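Local coordinates for Cys-Gly metallodipeptidase DUG1 (Saccharomyces cerevisiae, PDB 4G1P), which hydrolyses the Cys-Gly dipeptide as a zinc- or manganese-dependent M20 family peptidase and is the catalytic subunit of the glutathione degradosomal complex, at residues 140-145 with 165-170; 364-369 with 379-384; 404-407 with 413-416; 66-71 with 75-80. One frame throughout, in Å; residues are numbered along the deposited sequence.

Contact 1: 140-145 with 165-170; sequences GPLLSW and TCFEGM
Strand 162-168 meets helix 135-154 mainly where the ring of Phe167 takes Leu142 on its face. Thr165 opens this part of the strand. It does not touch the helix segment, but its CB lies on the other face of the Phe167 ring, offset toward the rim. Cys166 points elsewhere, to Val83 and Leu85 on one neighbouring strand and Leu98 on another. Phe167 then turns toward the helix. Leu142 CG sits almost exactly over the ring centre, 3.6 Å from the centroid and 2° off the ring normal, a clear CH-pi contact. Both methyls spread over this same face: Leu142 CD1 lies 3.7 Å from Phe167 CG, and Leu142 CD2 lies 3.7 Å from Phe167 CE2. Leu142 reaches this place with CG anti to the backbone N (chi1 -175°). Farther out, Phe167 CZ comes within 4.4 Å of Trp145 CD1, at an oblique angle. Cutting Phe167 back to an alanine is likely to take away the surface on which Leu142 rests and open a gap beside Trp145. Glu168 turns away from the helix, and its OE2 bonds to Tyr100 and Ser175. Past the strand end, Met170 packs on Pro81 and Leu176. The arrangement is that of a helix laid on the central sheet of the alpha/beta catalytic domain. The same helix carries Asp137, a ligand of both zinc ions.

Contact 2: 364-369 with 379-384; sequences KHCDAK and CRTELI
Cys366 carries SG anti to its carbonyl carbon (chi1 -72°), and Thr381 places OG1 in the same way (chi1 -72°), which brings the two side chains together between helix and strand. Cys366 CB approaches Thr381 OG1 to 3.4 Å, and Cys366 SG lies 3.7 Å from the same oxygen. No direct hydrogen bond joins the two segments. The axes of 364-369 and 379-384 run nearly antiparallel, at 166°, and approach to 8.0 Å. Asp367 OD1 accepts from two waters. One water, 2.8 Å from Asp367 OD1, is also 2.9 Å from Thr381 OG1. The other, 2.7 Å from Asp367 OD1, accepts a weak bond from the backbone N of Thr381. Thr381 OG1 also bonds to Thr223 on strand 210-226, so this hydroxyl ties the neighbouring strand to the hydrated edge. Cys379 turns toward the helix and packs on Phe370 and Ile225. Helix and strand belong to the lid domain, and Ile384 at the far end of the segment packs on Gly332 of the second subunit. The chemistry is divided: a buried cysteine-threonine contact lies inside, while at the margin the hydrogen bonding from the aspartate to the strand is relayed by water, one link of it weak.

Contact 3: 404-407 with 413-416; sequences KATK and DPDF
Thr406 and Lys407 meet Pro414 and Asp413 where helix 397-410 turns back into strand 415-419, a helix-turn-strand connection of the alpha/beta scaffold. The strand runs parallel to strand 210-226. Lys404 points away from the turn and touches Tyr474. Ala405 faces helix 458-477, against Ala470 and Tyr471. Thr406 turns toward the proline ring. Its CG2 is anti to the backbone N and lies 3.8 Å from Pro414 CD, and Thr406 CB is equally far from that atom. The hydroxyl OG1 instead bonds back to the carbonyl O of Ala402 in the helix, which leaves the carbon side of the threonine to the proline. Leu211 touches both residues and closes this inner part. Lys407 lies on the exposed side. Its aliphatic chain passes over the carboxylate of Asp413, with Lys407 CB 3.5 Å from Asp413 OD1. An alanine at Asp413 would remove the carboxylate, and the lysine ammonium would probably lose its partner here and be free to swing out. The lysine starts with CG anti to the backbone N (chi1 171°) and bends at chi2 and chi4. These bends curl the chain round to the second oxygen, where Lys407 NZ makes a weak, long salt bridge of 3.5 Å to Asp413 OD2.

Contact 4: 66-71 with 75-80; sequences LGIQPP and TPNLSL
Leu80 reaches into the bend of 66-71, and its side chain meets that segment at every carbon. CB lies against the carbonyl O of Gly67. CG, anti to the carbonyl carbon of Leu80 (chi1 -70°), faces both Gly67 O and the backbone N of Gln69. From there the branches part. Leu80 CD1 goes to Leu66 CB at 3.5 Å. Leu80 CD2 goes to Gln69 CG at 3.3 Å, with the glutamine chain crossing the leucine at about a right angle. The backbones are joined beside it. Leu80 N gives a bond of 2.9 Å to Gly67 O, and Gln69 N gives one of 2.8 Å to Leu78 O. Together they frame Ile68 and Ser79 as a single antiparallel, non-hydrogen-bonded pair. A water continues the pairing, taking the N-H of Leu66 and donating to Leu80 O. On the outer side Ile68 CG2 lies 3.4 Å from Asn77 CA, and Ile68 CD1 reaches Ser79 OG at 3.6 Å. The backbone of Gly67 has angles that suit glycine, since a CB would press on the preceding carbonyl. Beyond the pair, Thr75 OG1 accepts from Leu78 N in an ST motif, and Pro76 centres an inverse gamma turn. Arg39 bonds to Ser79 O and weakly to Gln69 OE1. The whole is a short hairpin-like excursion in the connection between the antiparallel neighbouring strands 61-64 and 83-88 of the catalytic domain sheet.

In the fold
Along the chain the order is contact 4, contact 1, contact 2, contact 3, each closing before the next opens. Contacts 4 and 1 belong to the catalytic domain: the loop of contact 4 joins two strands of the six-stranded sheet that also holds strand 162-168. Their centres are 21 Å apart, yet they touch, as Met170 CE lies 3.7 Å from Leu80 CD2. Contacts 2 and 3 both reach the other mixed sheet, through strands 378-391 and 415-419, but their centres are 44 Å apart, on opposite sides of the chain's centre. The long strand 210-226 pairs with both, which is consistent with this strand joining the lid to the catalytic part.

Contact 1: 140-145 with 165-170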
loop_
_atom_site.group_PDB
_atom_site.type_symbol
_atom_site.label_atom_id
_atom_site.label_comp_id
_atom_site.label_asym_id
_atom_site.label_seq_id
_atom_site.Cartn_x
_atom_site.Cartn_y
_atom_site.Cartn_z
ATOM N N GLY A 140 -12.546 -23.737 10.958
ATOM C CA GLY A 140 -13.239 -24.306 12.095
ATOM C C GLY A 140 -14.590 -24.922 11.737
ATOM O O GLY A 140 -14.813 -26.117 11.973
ATOM N N PRO A 141 -15.504 -24.111 11.167
ATOM C CA PRO A 141 -16.830 -24.637 10.817
ATOM C C PRO A 141 -16.747 -25.787 9.818
ATOM O O PRO A 141 -17.402 -26.803 10.031
ATOM C CB PRO A 141 -17.530 -23.427 10.188
ATOM C CG PRO A 141 -16.825 -22.239 10.777
ATOM C CD PRO A 141 -15.400 -22.663 10.898
ATOM N N LEU A 142 -15.954 -25.628 8.761
ATOM C CA LEU A 142 -15.773 -26.682 7.772
ATOM C C LEU A 142 -15.417 -28.010 8.441
ATOM O O LEU A 142 -16.108 -29.010 8.252
ATOM C CB LEU A 142 -14.677 -26.299 6.773
ATOM C CG LEU A 142 -14.416 -27.214 5.579
ATOM C CD1 LEU A 142 -13.771 -26.418 4.462
ATOM C CD2 LEU A 142 -13.524 -28.374 5.950
ATOM N N LEU A 143 -14.326 -28.023 9.203
ATOM C CA LEU A 143 -13.874 -29.259 9.833
ATOM C C LEU A 143 -14.916 -29.807 10.818
ATOM O O LEU A 143 -14.974 -31.013 11.072
ATOM C CB LEU A 143 -12.529 -29.057 10.531
ATOM C CG LEU A 143 -11.327 -28.783 9.627
ATOM C CD1 LEU A 143 -10.091 -28.427 10.453
ATOM C CD2 LEU A 143 -11.059 -29.983 8.723
ATOM N N SER A 144 -15.745 -28.923 11.357
ATOM C CA SER A 144 -16.780 -29.341 12.290
ATOM C C SER A 144 -17.660 -30.440 11.701
ATOM O O SER A 144 -17.999 -31.403 12.395
ATOM C CB SER A 144 -17.635 -28.153 12.716
ATOM O OG SER A 144 -16.909 -27.275 13.546
ATOM N N TRP A 145 -18.011 -30.308 10.425
ATOM C CA TRP A 145 -18.784 -31.356 9.758
ATOM C C TRP A 145 -18.113 -32.718 9.873
ATOM O O TRP A 145 -18.786 -33.720 10.118
ATOM C CB TRP A 145 -19.025 -31.021 8.295
ATOM C CG TRP A 145 -19.887 -29.806 8.115
ATOM C CD1 TRP A 145 -19.510 -28.604 7.598
ATOM C CD2 TRP A 145 -21.262 -29.666 8.494
ATOM N NE1 TRP A 145 -20.568 -27.733 7.615
ATOM C CE2 TRP A 145 -21.657 -28.363 8.154
ATOM C CE3 TRP A 145 -22.199 -30.524 9.077
ATOM C CZ2 TRP A 145 -22.951 -27.890 8.383
ATOM C CZ3 TRP A 145 -23.484 -30.058 9.296
ATOM C CH2 TRP A 145 -23.847 -28.751 8.953
ATOM N N THR A 165 -20.346 -33.362 0.301
ATOM C CA THR A 165 -19.476 -32.267 0.649
ATOM C C THR A 165 -19.110 -31.486 -0.579
ATOM O O THR A 165 -18.977 -32.043 -1.653
ATOM C CB THR A 165 -18.214 -32.792 1.359
ATOM O OG1 THR A 165 -17.932 -31.957 2.467
ATOM C CG2 THR A 165 -17.020 -32.765 0.481
ATOM N N CYS A 166 -18.968 -30.180 -0.419
ATOM C CA CYS A 166 -18.495 -29.323 -1.492
ATOM C C CYS A 166 -17.640 -28.185 -0.893
ATOM O O CYS A 166 -18.145 -27.120 -0.550
ATOM C CB CYS A 166 -19.681 -28.785 -2.303
ATOM S SG CYS A 166 -19.204 -27.693 -3.672
ATOM N N PHE A 167 -16.346 -28.439 -0.747
ATOM C CA PHE A 167 -15.421 -27.511 -0.089
ATOM C C PHE A 167 -14.486 -26.851 -1.111
ATOM O O PHE A 167 -13.680 -27.529 -1.753
ATOM C CB PHE A 167 -14.588 -28.261 0.959
ATOM C CG PHE A 167 -15.396 -28.832 2.108
ATOM C CD1 PHE A 167 -16.589 -28.245 2.509
ATOM C CD2 PHE A 167 -14.942 -29.953 2.807
ATOM C CE1 PHE A 167 -17.330 -28.774 3.584
ATOM C CE2 PHE A 167 -15.672 -30.492 3.887
ATOM C CZ PHE A 167 -16.863 -29.896 4.279
ATOM N N GLU A 168 -14.592 -25.537 -1.279
ATOM C CA GLU A 168 -13.752 -24.846 -2.261
ATOM C C GLU A 168 -12.605 -24.142 -1.563
ATOM O O GLU A 168 -12.589 -24.050 -0.333
ATOM C CB GLU A 168 -14.550 -23.822 -3.084
ATOM C CG GLU A 168 -14.988 -22.593 -2.282
ATOM C CD GLU A 168 -15.247 -21.371 -3.148
ATOM O OE1 GLU A 168 -14.506 -21.159 -4.127
ATOM O OE2 GLU A 168 -16.191 -20.618 -2.847
ATOM N N GLY A 169 -11.658 -23.640 -2.357
ATOM C CA GLY A 169 -10.500 -22.930 -1.840
ATOM C C GLY A 169 -10.260 -21.603 -2.548
ATOM O O GLY A 169 -9.125 -21.118 -2.629
ATOM N N MET A 170 -11.333 -21.005 -3.059
ATOM C CA MET A 170 -11.234 -19.699 -3.691
ATOM C C MET A 170 -12.266 -18.726 -3.136
ATOM O O MET A 170 -12.553 -17.706 -3.761
ATOM C CB MET A 170 -11.399 -19.807 -5.214
ATOM C CG MET A 170 -10.153 -20.264 -5.971
ATOM S SD MET A 170 -8.758 -19.128 -5.827
ATOM C CE MET A 170 -9.181 -17.874 -7.018
#

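Contact 2: 364-369 with 379-384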
loop_
_atom_site.group_PDB
_atom_site.type_symbol
_atom_site.label_atom_id
_atom_site.label_comp_id
_atom_site.label_asym_id
_atom_site.label_seq_id
_atom_site.Cartn_x
_atom_site.Cartn_y
_atom_site.Cartn_z
ATOM N N LYS A 364 -20.752 4.709 -15.097
ATOM C CA LYS A 364 -21.298 5.989 -15.520
ATOM C C LYS A 364 -20.893 7.089 -14.545
ATOM O O LYS A 364 -20.454 8.158 -14.957
ATOM C CB LYS A 364 -22.822 5.898 -15.673
ATOM C CG LYS A 364 -23.537 7.217 -15.955
ATOM C CD LYS A 364 -24.995 6.974 -16.377
ATOM C CE LYS A 364 -25.902 8.165 -16.048
ATOM N NZ LYS A 364 -26.218 9.046 -17.217
ATOM N N HIS A 365 -21.006 6.808 -13.253
ATOM C CA HIS A 365 -20.697 7.789 -12.222
ATOM C C HIS A 365 -19.211 8.137 -12.219
ATOM O O HIS A 365 -18.829 9.311 -12.165
ATOM C CB HIS A 365 -21.109 7.251 -10.857
ATOM C CG HIS A 365 -20.639 8.082 -9.709
ATOM N ND1 HIS A 365 -21.464 8.956 -9.038
ATOM C CD2 HIS A 365 -19.432 8.163 -9.101
ATOM C CE1 HIS A 365 -20.786 9.544 -8.068
ATOM N NE2 HIS A 365 -19.548 9.082 -8.085
ATOM N N CYS A 366 -18.373 7.112 -12.270
ATOM C CA CYS A 366 -16.938 7.313 -12.185
ATOM C C CYS A 366 -16.404 8.015 -13.423
ATOM O O CYS A 366 -15.573 8.912 -13.320
ATOM C CB CYS A 366 -16.228 5.979 -11.975
ATOM S SG CYS A 366 -16.473 5.311 -10.319
ATOM N N ASP A 367 -16.891 7.603 -14.590
ATOM C CA ASP A 367 -16.476 8.205 -15.848
ATOM C C ASP A 367 -16.842 9.691 -15.866
ATOM O O ASP A 367 -16.059 10.552 -16.309
ATOM C CB ASP A 367 -17.115 7.473 -17.033
ATOM C CG ASP A 367 -16.443 6.135 -17.340
ATOM O OD1 ASP A 367 -15.346 5.869 -16.814
ATOM O OD2 ASP A 367 -16.993 5.345 -18.126
ATOM N N ALA A 368 -18.027 9.992 -15.355
ATOM C CA ALA A 368 -18.542 11.346 -15.426
ATOM C C ALA A 368 -17.796 12.243 -14.463
ATOM O O ALA A 368 -17.514 13.404 -14.760
ATOM C CB ALA A 368 -20.014 11.363 -15.112
ATOM N N LYS A 369 -17.498 11.703 -13.292
ATOM C CA LYS A 369 -16.794 12.471 -12.296
ATOM C C LYS A 369 -15.408 12.746 -12.854
ATOM O O LYS A 369 -14.946 13.892 -12.850
ATOM C CB LYS A 369 -16.709 11.705 -10.986
ATOM C CG LYS A 369 -15.933 12.418 -9.906
ATOM C CD LYS A 369 -16.524 13.771 -9.618
ATOM C CE LYS A 369 -15.761 14.455 -8.509
ATOM N NZ LYS A 369 -16.390 15.733 -8.116
ATOM N N CYS A 379 -8.531 6.989 -17.521
ATOM C CA CYS A 379 -9.324 6.469 -16.410
ATOM C C CYS A 379 -10.402 5.511 -16.863
ATOM O O CYS A 379 -11.021 5.682 -17.918
ATOM C CB CYS A 379 -9.962 7.599 -15.585
ATOM S SG CYS A 379 -10.898 7.018 -14.103
ATOM N N ARG A 380 -10.628 4.502 -16.037
ATOM C CA ARG A 380 -11.687 3.545 -16.267
ATOM C C ARG A 380 -11.914 2.725 -15.005
ATOM O O ARG A 380 -10.997 2.536 -14.191
ATOM C CB ARG A 380 -11.346 2.637 -17.439
ATOM C CG ARG A 380 -10.301 1.625 -17.151
ATOM C CD ARG A 380 -9.977 0.856 -18.395
ATOM N NE ARG A 380 -8.868 -0.059 -18.172
ATOM C CZ ARG A 380 -8.997 -1.253 -17.602
ATOM N NH1 ARG A 380 -10.195 -1.666 -17.190
ATOM N NH2 ARG A 380 -7.933 -2.035 -17.438
ATOM N N THR A 381 -13.144 2.252 -14.840
ATOM C CA THR A 381 -13.518 1.508 -13.658
ATOM C C THR A 381 -13.983 0.118 -14.045
ATOM O O THR A 381 -14.817 -0.049 -14.933
ATOM C CB THR A 381 -14.593 2.259 -12.859
ATOM O OG1 THR A 381 -13.988 3.399 -12.242
ATOM C CG2 THR A 381 -15.198 1.385 -11.766
ATOM N N GLU A 382 -13.425 -0.893 -13.395
ATOM C CA GLU A 382 -13.785 -2.247 -13.753
ATOM C C GLU A 382 -14.170 -3.108 -12.558
ATOM O O GLU A 382 -13.787 -2.845 -11.416
ATOM C CB GLU A 382 -12.684 -2.893 -14.586
ATOM C CG GLU A 382 -11.550 -3.493 -13.806
ATOM C CD GLU A 382 -10.383 -3.846 -14.712
ATOM O OE1 GLU A 382 -10.421 -3.440 -15.891
ATOM O OE2 GLU A 382 -9.438 -4.523 -14.253
ATOM N N LEU A 383 -14.968 -4.125 -12.840
ATOM C CA LEU A 383 -15.462 -5.008 -11.812
ATOM C C LEU A 383 -14.404 -6.074 -11.575
ATOM O O LEU A 383 -13.862 -6.637 -12.519
ATOM C CB LEU A 383 -16.788 -5.625 -12.277
ATOM C CG LEU A 383 -17.428 -6.746 -11.449
ATOM C CD1 LEU A 383 -18.059 -6.193 -10.200
ATOM C CD2 LEU A 383 -18.441 -7.515 -12.280
ATOM N N ILE A 384 -14.086 -6.341 -10.316
ATOM C CA ILE A 384 -13.142 -7.413 -10.030
ATOM C C ILE A 384 -13.867 -8.733 -9.786
ATOM O O ILE A 384 -13.498 -9.757 -10.353
ATOM C CB ILE A 384 -12.244 -7.102 -8.836
ATOM C CG1 ILE A 384 -11.421 -5.838 -9.115
ATOM C CG2 ILE A 384 -11.375 -8.316 -8.539
ATOM C CD1 ILE A 384 -10.618 -5.322 -7.933
HETATM O O HOH W 1 -15.155 3.198 -17.282
HETATM O O HOH W 2 -13.913 5.144 -14.504
#

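Contact 3: 404-407 with 413-416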
loop_
_atom_site.group_PDB
_atom_site.type_symbol
_atom_site.label_atom_id
_atom_site.label_comp_id
_atom_site.label_asym_id
_atom_site.label_seq_id
_atom_site.Cartn_x
_atom_site.Cartn_y
_atom_site.Cartn_z
ATOM N N LYS A 404 -34.906 -26.214 16.428
ATOM C CA LYS A 404 -34.997 -27.164 17.545
ATOM C C LYS A 404 -33.605 -27.603 18.007
ATOM O O LYS A 404 -33.345 -27.730 19.206
ATOM C CB LYS A 404 -35.847 -28.389 17.186
ATOM C CG LYS A 404 -37.240 -28.054 16.670
ATOM C CD LYS A 404 -38.058 -29.317 16.374
ATOM C CE LYS A 404 -39.370 -28.974 15.654
ATOM N NZ LYS A 404 -40.246 -30.167 15.434
ATOM N N ALA A 405 -32.711 -27.824 17.053
ATOM C CA ALA A 405 -31.323 -28.139 17.375
ATOM C C ALA A 405 -30.682 -27.039 18.230
ATOM O O ALA A 405 -30.113 -27.314 19.273
ATOM C CB ALA A 405 -30.540 -28.372 16.113
ATOM N N THR A 406 -30.808 -25.790 17.806
ATOM C CA THR A 406 -30.240 -24.683 18.574
ATOM C C THR A 406 -30.835 -24.622 19.969
ATOM O O THR A 406 -30.121 -24.469 20.965
ATOM C CB THR A 406 -30.495 -23.340 17.889
ATOM O OG1 THR A 406 -29.938 -23.373 16.574
ATOM C CG2 THR A 406 -29.864 -22.225 18.678
ATOM N N LYS A 407 -32.159 -24.741 20.023
ATOM C CA LYS A 407 -32.881 -24.678 21.284
ATOM C C LYS A 407 -32.357 -25.753 22.219
ATOM O O LYS A 407 -32.105 -25.504 23.395
ATOM C CB LYS A 407 -34.386 -24.836 21.047
ATOM C CG LYS A 407 -35.212 -25.000 22.316
ATOM C CD LYS A 407 -35.093 -23.803 23.240
ATOM C CE LYS A 407 -36.195 -23.819 24.308
ATOM N NZ LYS A 407 -37.581 -23.798 23.718
ATOM N N ASP A 413 -34.356 -20.225 21.884
ATOM C CA ASP A 413 -34.591 -20.285 20.449
ATOM C C ASP A 413 -33.750 -19.202 19.783
ATOM O O ASP A 413 -33.603 -18.105 20.314
ATOM C CB ASP A 413 -36.081 -20.139 20.115
ATOM C CG ASP A 413 -36.915 -21.329 20.596
ATOM O OD1 ASP A 413 -36.711 -22.457 20.087
ATOM O OD2 ASP A 413 -37.787 -21.138 21.475
ATOM N N PRO A 414 -33.168 -19.515 18.628
ATOM C CA PRO A 414 -32.289 -18.558 17.955
ATOM C C PRO A 414 -33.062 -17.398 17.386
ATOM O O PRO A 414 -34.188 -17.594 16.974
ATOM C CB PRO A 414 -31.718 -19.375 16.800
ATOM C CG PRO A 414 -32.757 -20.427 16.551
ATOM C CD PRO A 414 -33.270 -20.787 17.900
ATOM N N ASP A 415 -32.473 -16.211 17.356
ATOM C CA ASP A 415 -33.033 -15.133 16.567
ATOM C C ASP A 415 -32.947 -15.507 15.099
ATOM O O ASP A 415 -32.080 -16.290 14.693
ATOM C CB ASP A 415 -32.282 -13.823 16.811
ATOM C CG ASP A 415 -32.655 -13.177 18.129
ATOM O OD1 ASP A 415 -33.701 -13.565 18.691
ATOM O OD2 ASP A 415 -31.920 -12.286 18.607
ATOM N N PHE A 416 -33.859 -14.970 14.300
ATOM C CA PHE A 416 -33.776 -15.150 12.860
ATOM C C PHE A 416 -33.203 -13.890 12.223
ATOM O O PHE A 416 -33.780 -12.814 12.307
ATOM C CB PHE A 416 -35.142 -15.488 12.285
ATOM C CG PHE A 416 -35.591 -16.888 12.582
ATOM C CD1 PHE A 416 -36.085 -17.223 13.827
ATOM C CD2 PHE A 416 -35.530 -17.868 11.606
ATOM C CE1 PHE A 416 -36.512 -18.512 14.093
ATOM C CE2 PHE A 416 -35.950 -19.156 11.860
ATOM C CZ PHE A 416 -36.446 -19.480 13.104
#

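Contact 4: 66-71 with 75-80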
loop_
_atom_site.group_PDB
_atom_site.type_symbol
_atom_site.label_atom_id
_atom_site.label_comp_id
_atom_site.label_asym_id
_atom_site.label_seq_id
_atom_site.Cartn_x
_atom_site.Cartn_y
_atom_site.Cartn_z
ATOM N N LEU A 66 -10.974 -26.914 -11.275
ATOM C CA LEU A 66 -11.743 -25.892 -11.968
ATOM C C LEU A 66 -11.011 -25.448 -13.224
ATOM O O LEU A 66 -11.615 -24.919 -14.152
ATOM C CB LEU A 66 -11.980 -24.691 -11.055
ATOM C CG LEU A 66 -13.141 -24.793 -10.066
ATOM C CD1 LEU A 66 -13.936 -26.067 -10.295
ATOM C CD2 LEU A 66 -12.631 -24.718 -8.636
ATOM N N GLY A 67 -9.702 -25.667 -13.244
ATOM C CA GLY A 67 -8.879 -25.276 -14.369
ATOM C C GLY A 67 -7.809 -24.279 -13.974
ATOM O O GLY A 67 -7.381 -24.238 -12.824
ATOM N N ILE A 68 -7.377 -23.473 -14.936
ATOM C CA ILE A 68 -6.348 -22.472 -14.689
ATOM C C ILE A 68 -6.966 -21.141 -14.282
ATOM O O ILE A 68 -7.988 -20.727 -14.828
ATOM C CB ILE A 68 -5.461 -22.255 -15.926
ATOM C CG1 ILE A 68 -4.694 -23.533 -16.268
ATOM C CG2 ILE A 68 -4.502 -21.100 -15.696
ATOM C CD1 ILE A 68 -4.042 -24.194 -15.076
ATOM N N GLN A 69 -6.338 -20.473 -13.321
ATOM C CA GLN A 69 -6.810 -19.175 -12.857
ATOM C C GLN A 69 -7.048 -18.235 -14.035
ATOM O O GLN A 69 -6.152 -17.999 -14.844
ATOM C CB GLN A 69 -5.799 -18.560 -11.890
ATOM C CG GLN A 69 -6.281 -18.475 -10.454
ATOM C CD GLN A 69 -6.337 -17.051 -9.948
ATOM O OE1 GLN A 69 -5.765 -16.728 -8.910
ATOM N NE2 GLN A 69 -7.027 -16.189 -10.683
ATOM N N PRO A 70 -8.261 -17.703 -14.129
ATOM C CA PRO A 70 -8.616 -16.814 -15.236
ATOM C C PRO A 70 -9.328 -15.553 -14.764
ATOM O O PRO A 70 -9.006 -15.015 -13.707
ATOM C CB PRO A 70 -9.578 -17.667 -16.055
ATOM C CG PRO A 70 -10.258 -18.522 -15.038
ATOM C CD PRO A 70 -9.287 -18.739 -13.907
ATOM N N PRO A 71 -10.291 -15.094 -15.553
ATOM C CA PRO A 71 -11.075 -13.910 -15.212
ATOM C C PRO A 71 -10.367 -12.621 -15.620
ATOM O O PRO A 71 -9.954 -12.467 -16.769
ATOM C CB PRO A 71 -11.400 -13.897 -13.727
ATOM N N THR A 75 -2.249 -14.087 -14.014
ATOM C CA THR A 75 -2.011 -15.476 -13.642
ATOM C C THR A 75 -1.008 -16.132 -14.581
ATOM O O THR A 75 -1.180 -16.117 -15.799
ATOM C CB THR A 75 -3.313 -16.297 -13.648
ATOM O OG1 THR A 75 -3.024 -17.656 -13.301
ATOM C CG2 THR A 75 -3.960 -16.257 -15.022
ATOM N N PRO A 76 0.040 -16.706 -14.002
ATOM C CA PRO A 76 1.060 -17.417 -14.777
ATOM C C PRO A 76 0.629 -18.852 -15.022
ATOM O O PRO A 76 1.395 -19.776 -14.768
ATOM C CB PRO A 76 2.269 -17.398 -13.846
ATOM C CG PRO A 76 1.679 -17.358 -12.480
ATOM C CD PRO A 76 0.444 -16.515 -12.599
ATOM N N ASN A 77 -0.594 -19.031 -15.505
ATOM C CA ASN A 77 -1.164 -20.361 -15.648
ATOM C C ASN A 77 -1.148 -21.187 -14.360
ATOM O O ASN A 77 -0.928 -22.400 -14.366
ATOM C CB ASN A 77 -0.527 -21.112 -16.814
ATOM C CG ASN A 77 -1.126 -20.707 -18.145
ATOM O OD1 ASN A 77 -2.240 -20.169 -18.199
ATOM N ND2 ASN A 77 -0.392 -20.956 -19.230
ATOM N N LEU A 78 -1.384 -20.498 -13.255
ATOM C CA LEU A 78 -1.541 -21.120 -11.959
ATOM C C LEU A 78 -2.850 -21.921 -11.953
ATOM O O LEU A 78 -3.896 -21.392 -12.337
ATOM C CB LEU A 78 -1.609 -20.006 -10.922
ATOM C CG LEU A 78 -1.179 -20.254 -9.485
ATOM C CD1 LEU A 78 0.288 -20.633 -9.421
ATOM C CD2 LEU A 78 -1.419 -18.973 -8.727
ATOM N N SER A 79 -2.808 -23.186 -11.540
ATOM C CA SER A 79 -4.047 -23.948 -11.401
ATOM C C SER A 79 -4.846 -23.403 -10.218
ATOM O O SER A 79 -4.276 -22.871 -9.276
ATOM C CB SER A 79 -3.771 -25.436 -11.180
ATOM O OG SER A 79 -2.964 -25.990 -12.201
ATOM N N LEU A 80 -6.166 -23.532 -10.267
ATOM C CA LEU A 80 -7.016 -23.129 -9.149
ATOM C C LEU A 80 -6.999 -24.207 -8.071
ATOM O O LEU A 80 -6.778 -25.375 -8.385
ATOM C CB LEU A 80 -8.456 -22.902 -9.631
ATOM C CG LEU A 80 -8.676 -21.674 -10.517
ATOM C CD1 LEU A 80 -9.878 -21.873 -11.415
ATOM C CD2 LEU A 80 -8.827 -20.407 -9.688
HETATM O O HOH W 3 -9.023 -26.470 -9.203
#